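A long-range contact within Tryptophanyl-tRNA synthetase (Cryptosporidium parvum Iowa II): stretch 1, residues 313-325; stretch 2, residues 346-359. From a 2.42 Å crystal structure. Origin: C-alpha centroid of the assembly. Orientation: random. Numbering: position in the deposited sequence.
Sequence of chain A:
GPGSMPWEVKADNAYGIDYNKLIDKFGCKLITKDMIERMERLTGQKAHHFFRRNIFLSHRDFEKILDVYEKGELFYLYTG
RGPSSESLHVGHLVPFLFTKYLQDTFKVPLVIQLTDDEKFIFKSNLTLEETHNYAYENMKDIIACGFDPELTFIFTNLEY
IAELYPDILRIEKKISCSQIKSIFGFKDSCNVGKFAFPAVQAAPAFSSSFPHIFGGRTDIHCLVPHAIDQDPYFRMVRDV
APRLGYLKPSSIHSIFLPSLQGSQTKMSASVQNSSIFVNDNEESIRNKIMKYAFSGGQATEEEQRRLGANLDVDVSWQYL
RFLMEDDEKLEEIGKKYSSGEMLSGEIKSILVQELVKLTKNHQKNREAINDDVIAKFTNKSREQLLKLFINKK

Stretch 1 (313-325) VDVSWQYLRFLME
Stretch 2 346-359: EIKSILVQELVKLT

Two helices, 315-323 and 346-359, run in roughly the same direction, their axes crossing at 36° and approaching to 9.3 Å. The register pairs Ser316 with Lys348 (CA to CA 5.9 Å), Leu320 with Leu351 (6.1 Å) and Leu323 with Glu354 (7.2 Å), so the helices sit closest at the small serine and spread toward Leu323. Asp314, chi1 t, caps the first helix: its OD2 accepts from Trp317 N at 2.7 Å. Met324 leaves helical phi/psi at the other end.

The packing is knobs into holes. Leu351 (t, p) points toward the first helix and enters the hole of Ser316, Tyr319, Leu320 and Leu323, with CD2 3.6 Å from Ser316 CA and CD1 3.5 Å from Tyr319 CB. Leu320 (m, t) leaves sideways, but its end swings in among Ile347, Ile350, Leu351 and Glu354; its CD1 lies 3.9 Å from Ile347 CG1. Leu323 (m, p) fills the next hole, its CD2 3.4 Å from Leu355 CD2.

No direct hydrogen bond crosses. Instead, one water accepts from Ser316 OG (3.0 Å) and Lys348 NZ (3.1 Å) and donates to Asp314 OD1 (3.0 Å), linking cap and lysine at the polar end of an otherwise largely apolar seam.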

# COMPACT_ATOMS: atom_id res chain seq x y z
N VAL A 313 -25.41 10.59 33.34
CA VAL A 313 -24.10 11.26 33.36
C VAL A 313 -23.04 10.53 34.19
O VAL A 313 -21.85 10.76 34.00
CB VAL A 313 -24.22 12.69 33.90
CG1 VAL A 313 -25.17 13.50 33.02
CG2 VAL A 313 -24.69 12.68 35.35
N ASP A 314 -23.46 9.66 35.12
CA ASP A 314 -22.53 8.95 36.00
C ASP A 314 -21.72 7.88 35.24
O ASP A 314 -22.27 6.87 34.77
CB ASP A 314 -23.25 8.32 37.20
CG ASP A 314 -22.27 7.79 38.24
OD1 ASP A 314 -21.89 8.55 39.17
OD2 ASP A 314 -21.87 6.62 38.13
N VAL A 315 -20.42 8.11 35.14
CA VAL A 315 -19.51 7.28 34.37
C VAL A 315 -19.36 5.91 35.01
O VAL A 315 -19.19 4.91 34.32
CB VAL A 315 -18.12 7.93 34.21
CG1 VAL A 315 -17.13 6.98 33.49
CG2 VAL A 315 -18.23 9.28 33.47
N SER A 316 -19.40 5.87 36.33
CA SER A 316 -19.28 4.60 37.05
C SER A 316 -20.50 3.70 36.81
O SER A 316 -20.35 2.50 36.62
CB SER A 316 -19.04 4.84 38.55
OG SER A 316 -17.80 5.49 38.78
N TRP A 317 -21.70 4.27 36.80
CA TRP A 317 -22.91 3.48 36.52
C TRP A 317 -22.87 2.86 35.12
O TRP A 317 -23.14 1.66 34.94
CB TRP A 317 -24.16 4.34 36.68
CG TRP A 317 -25.39 3.71 36.11
CD1 TRP A 317 -26.09 4.13 35.01
CD2 TRP A 317 -26.06 2.53 36.58
NE1 TRP A 317 -27.15 3.30 34.77
CE2 TRP A 317 -27.16 2.30 35.72
CE3 TRP A 317 -25.84 1.64 37.64
CZ2 TRP A 317 -28.04 1.23 35.89
CZ3 TRP A 317 -26.71 0.58 37.80
CH2 TRP A 317 -27.80 0.38 36.94
N GLN A 318 -22.53 3.68 34.14
CA GLN A 318 -22.41 3.25 32.75
C GLN A 318 -21.33 2.18 32.55
O GLN A 318 -21.46 1.34 31.67
CB GLN A 318 -22.13 4.45 31.84
N TYR A 319 -20.27 2.19 33.36
CA TYR A 319 -19.25 1.13 33.32
C TYR A 319 -19.77 -0.22 33.82
O TYR A 319 -19.50 -1.26 33.23
CB TYR A 319 -18.03 1.50 34.16
CG TYR A 319 -16.90 2.12 33.39
CD1 TYR A 319 -17.04 3.37 32.82
CD2 TYR A 319 -15.70 1.46 33.24
CE1 TYR A 319 -16.01 3.96 32.12
CE2 TYR A 319 -14.65 2.03 32.55
CZ TYR A 319 -14.82 3.29 31.99
OH TYR A 319 -13.77 3.87 31.29
N LEU A 320 -20.50 -0.18 34.93
CA LEU A 320 -21.11 -1.38 35.51
C LEU A 320 -22.12 -2.06 34.60
O LEU A 320 -22.35 -3.26 34.71
CB LEU A 320 -21.80 -1.04 36.82
CG LEU A 320 -20.90 -0.63 37.97
CD1 LEU A 320 -21.75 -0.11 39.09
CD2 LEU A 320 -20.02 -1.79 38.43
N ARG A 321 -22.75 -1.28 33.71
CA ARG A 321 -23.70 -1.83 32.74
C ARG A 321 -23.02 -2.79 31.75
O ARG A 321 -23.60 -3.79 31.36
CB ARG A 321 -24.42 -0.71 32.00
CG ARG A 321 -25.34 0.10 32.91
CD ARG A 321 -26.12 1.17 32.19
NE ARG A 321 -27.26 0.61 31.47
CZ ARG A 321 -27.28 0.33 30.17
NH1 ARG A 321 -26.23 0.56 29.40
NH2 ARG A 321 -28.39 -0.18 29.63
N PHE A 322 -21.77 -2.47 31.39
CA PHE A 322 -20.96 -3.29 30.49
C PHE A 322 -20.44 -4.52 31.23
O PHE A 322 -20.39 -5.61 30.66
CB PHE A 322 -19.75 -2.51 29.95
CG PHE A 322 -20.10 -1.41 28.99
CD1 PHE A 322 -20.80 -0.29 29.41
CD2 PHE A 322 -19.71 -1.47 27.67
CE1 PHE A 322 -21.12 0.74 28.54
CE2 PHE A 322 -20.03 -0.44 26.78
CZ PHE A 322 -20.74 0.67 27.23
N LEU A 323 -20.05 -4.33 32.49
CA LEU A 323 -19.33 -5.36 33.24
C LEU A 323 -20.23 -6.36 33.98
O LEU A 323 -19.99 -7.56 33.93
CB LEU A 323 -18.36 -4.70 34.24
CG LEU A 323 -16.97 -4.33 33.71
CD1 LEU A 323 -17.04 -3.52 32.44
CD2 LEU A 323 -16.21 -3.56 34.77
N MET A 324 -21.27 -5.87 34.65
CA MET A 324 -22.00 -6.72 35.60
C MET A 324 -22.88 -7.77 34.93
O MET A 324 -23.93 -7.46 34.39
CB MET A 324 -22.83 -5.89 36.59
CG MET A 324 -22.04 -5.45 37.82
SD MET A 324 -23.06 -5.33 39.28
CE MET A 324 -24.43 -4.38 38.63
N GLU A 325 -22.44 -9.02 35.00
CA GLU A 325 -23.22 -10.16 34.49
C GLU A 325 -24.45 -10.48 35.34
O GLU A 325 -25.30 -11.27 34.93
CB GLU A 325 -22.32 -11.40 34.35
CG GLU A 325 -21.46 -11.39 33.09
CD GLU A 325 -20.00 -11.79 33.32
OE1 GLU A 325 -19.75 -12.79 34.04
OE2 GLU A 325 -19.11 -11.11 32.77
N GLU A 346 -19.79 4.63 47.21
CA GLU A 346 -19.99 3.17 47.17
C GLU A 346 -20.08 2.63 45.73
O GLU A 346 -19.49 1.58 45.42
CB GLU A 346 -21.23 2.74 47.97
CG GLU A 346 -21.13 1.30 48.49
CD GLU A 346 -22.47 0.68 48.87
OE1 GLU A 346 -23.44 1.42 49.14
OE2 GLU A 346 -22.55 -0.57 48.90
N ILE A 347 -20.79 3.34 44.86
CA ILE A 347 -20.93 2.90 43.48
C ILE A 347 -19.57 2.85 42.79
O ILE A 347 -19.35 2.00 41.92
CB ILE A 347 -21.90 3.79 42.64
CG1 ILE A 347 -22.22 3.13 41.29
CG2 ILE A 347 -21.31 5.17 42.40
CD1 ILE A 347 -23.36 3.79 40.52
N LYS A 348 -18.67 3.74 43.19
CA LYS A 348 -17.33 3.77 42.60
C LYS A 348 -16.47 2.63 43.10
O LYS A 348 -15.57 2.17 42.39
CB LYS A 348 -16.65 5.10 42.88
CG LYS A 348 -17.34 6.27 42.21
CD LYS A 348 -16.72 7.58 42.63
CE LYS A 348 -15.60 8.00 41.70
NZ LYS A 348 -16.13 8.54 40.41
N SER A 349 -16.75 2.17 44.32
CA SER A 349 -16.01 1.04 44.90
C SER A 349 -16.47 -0.27 44.28
O SER A 349 -15.64 -1.11 43.92
CB SER A 349 -16.17 1.01 46.42
OG SER A 349 -15.72 -0.23 46.95
N ILE A 350 -17.77 -0.45 44.13
CA ILE A 350 -18.32 -1.65 43.48
C ILE A 350 -17.70 -1.86 42.09
O ILE A 350 -17.32 -2.97 41.73
CB ILE A 350 -19.86 -1.59 43.36
CG1 ILE A 350 -20.50 -1.60 44.75
CG2 ILE A 350 -20.37 -2.76 42.56
CD1 ILE A 350 -21.98 -1.27 44.76
N LEU A 351 -17.63 -0.78 41.32
CA LEU A 351 -16.99 -0.77 39.99
C LEU A 351 -15.50 -1.13 40.03
O LEU A 351 -15.02 -1.89 39.19
CB LEU A 351 -17.16 0.60 39.33
CG LEU A 351 -16.37 0.86 38.06
CD1 LEU A 351 -16.72 -0.16 36.99
CD2 LEU A 351 -16.63 2.26 37.58
N VAL A 352 -14.78 -0.54 40.98
CA VAL A 352 -13.35 -0.83 41.19
C VAL A 352 -13.11 -2.33 41.37
O VAL A 352 -12.22 -2.90 40.72
CB VAL A 352 -12.76 -0.06 42.42
CG1 VAL A 352 -11.39 -0.63 42.83
CG2 VAL A 352 -12.66 1.44 42.12
N GLN A 353 -13.91 -2.97 42.22
CA GLN A 353 -13.71 -4.39 42.49
C GLN A 353 -14.13 -5.26 41.32
O GLN A 353 -13.53 -6.31 41.09
CB GLN A 353 -14.38 -4.83 43.80
CG GLN A 353 -15.77 -5.44 43.71
CD GLN A 353 -16.13 -6.23 44.96
OE1 GLN A 353 -16.47 -7.41 44.89
NE2 GLN A 353 -16.00 -5.58 46.13
N GLU A 354 -15.14 -4.83 40.57
CA GLU A 354 -15.49 -5.47 39.29
C GLU A 354 -14.37 -5.35 38.26
O GLU A 354 -14.01 -6.33 37.60
CB GLU A 354 -16.78 -4.88 38.71
CG GLU A 354 -18.05 -5.36 39.40
CD GLU A 354 -18.41 -6.82 39.08
OE1 GLU A 354 -18.26 -7.25 37.92
OE2 GLU A 354 -18.88 -7.53 39.99
N LEU A 355 -13.84 -4.13 38.12
CA LEU A 355 -12.73 -3.88 37.21
C LEU A 355 -11.48 -4.72 37.50
O LEU A 355 -10.80 -5.15 36.57
CB LEU A 355 -12.35 -2.39 37.20
CG LEU A 355 -13.15 -1.48 36.27
CD1 LEU A 355 -12.62 -0.07 36.32
CD2 LEU A 355 -13.12 -2.03 34.84
N VAL A 356 -11.18 -4.94 38.78
CA VAL A 356 -9.95 -5.67 39.14
C VAL A 356 -10.14 -7.18 39.02
O VAL A 356 -9.20 -7.90 38.69
CB VAL A 356 -9.42 -5.31 40.53
CG1 VAL A 356 -9.38 -3.80 40.69
CG2 VAL A 356 -10.24 -5.98 41.59
N LYS A 357 -11.35 -7.65 39.29
CA LYS A 357 -11.72 -9.03 38.97
C LYS A 357 -11.53 -9.26 37.47
O LYS A 357 -10.89 -10.23 37.08
CB LYS A 357 -13.17 -9.33 39.36
N LEU A 358 -12.07 -8.36 36.65
CA LEU A 358 -11.90 -8.43 35.20
C LEU A 358 -10.43 -8.37 34.79
O LEU A 358 -9.95 -9.18 34.00
CB LEU A 358 -12.65 -7.28 34.51
CG LEU A 358 -12.66 -7.26 32.98
CD1 LEU A 358 -13.58 -8.35 32.45
CD2 LEU A 358 -13.09 -5.91 32.46
N THR A 359 -9.73 -7.39 35.34
CA THR A 359 -8.38 -7.06 34.93
C THR A 359 -7.38 -8.11 35.43
O THR A 359 -6.34 -8.33 34.82
CB THR A 359 -8.02 -5.63 35.40
OG1 THR A 359 -7.51 -4.87 34.29
CG2 THR A 359 -7.03 -5.66 36.56
O HOH W 1 -18.92 8.29 38.97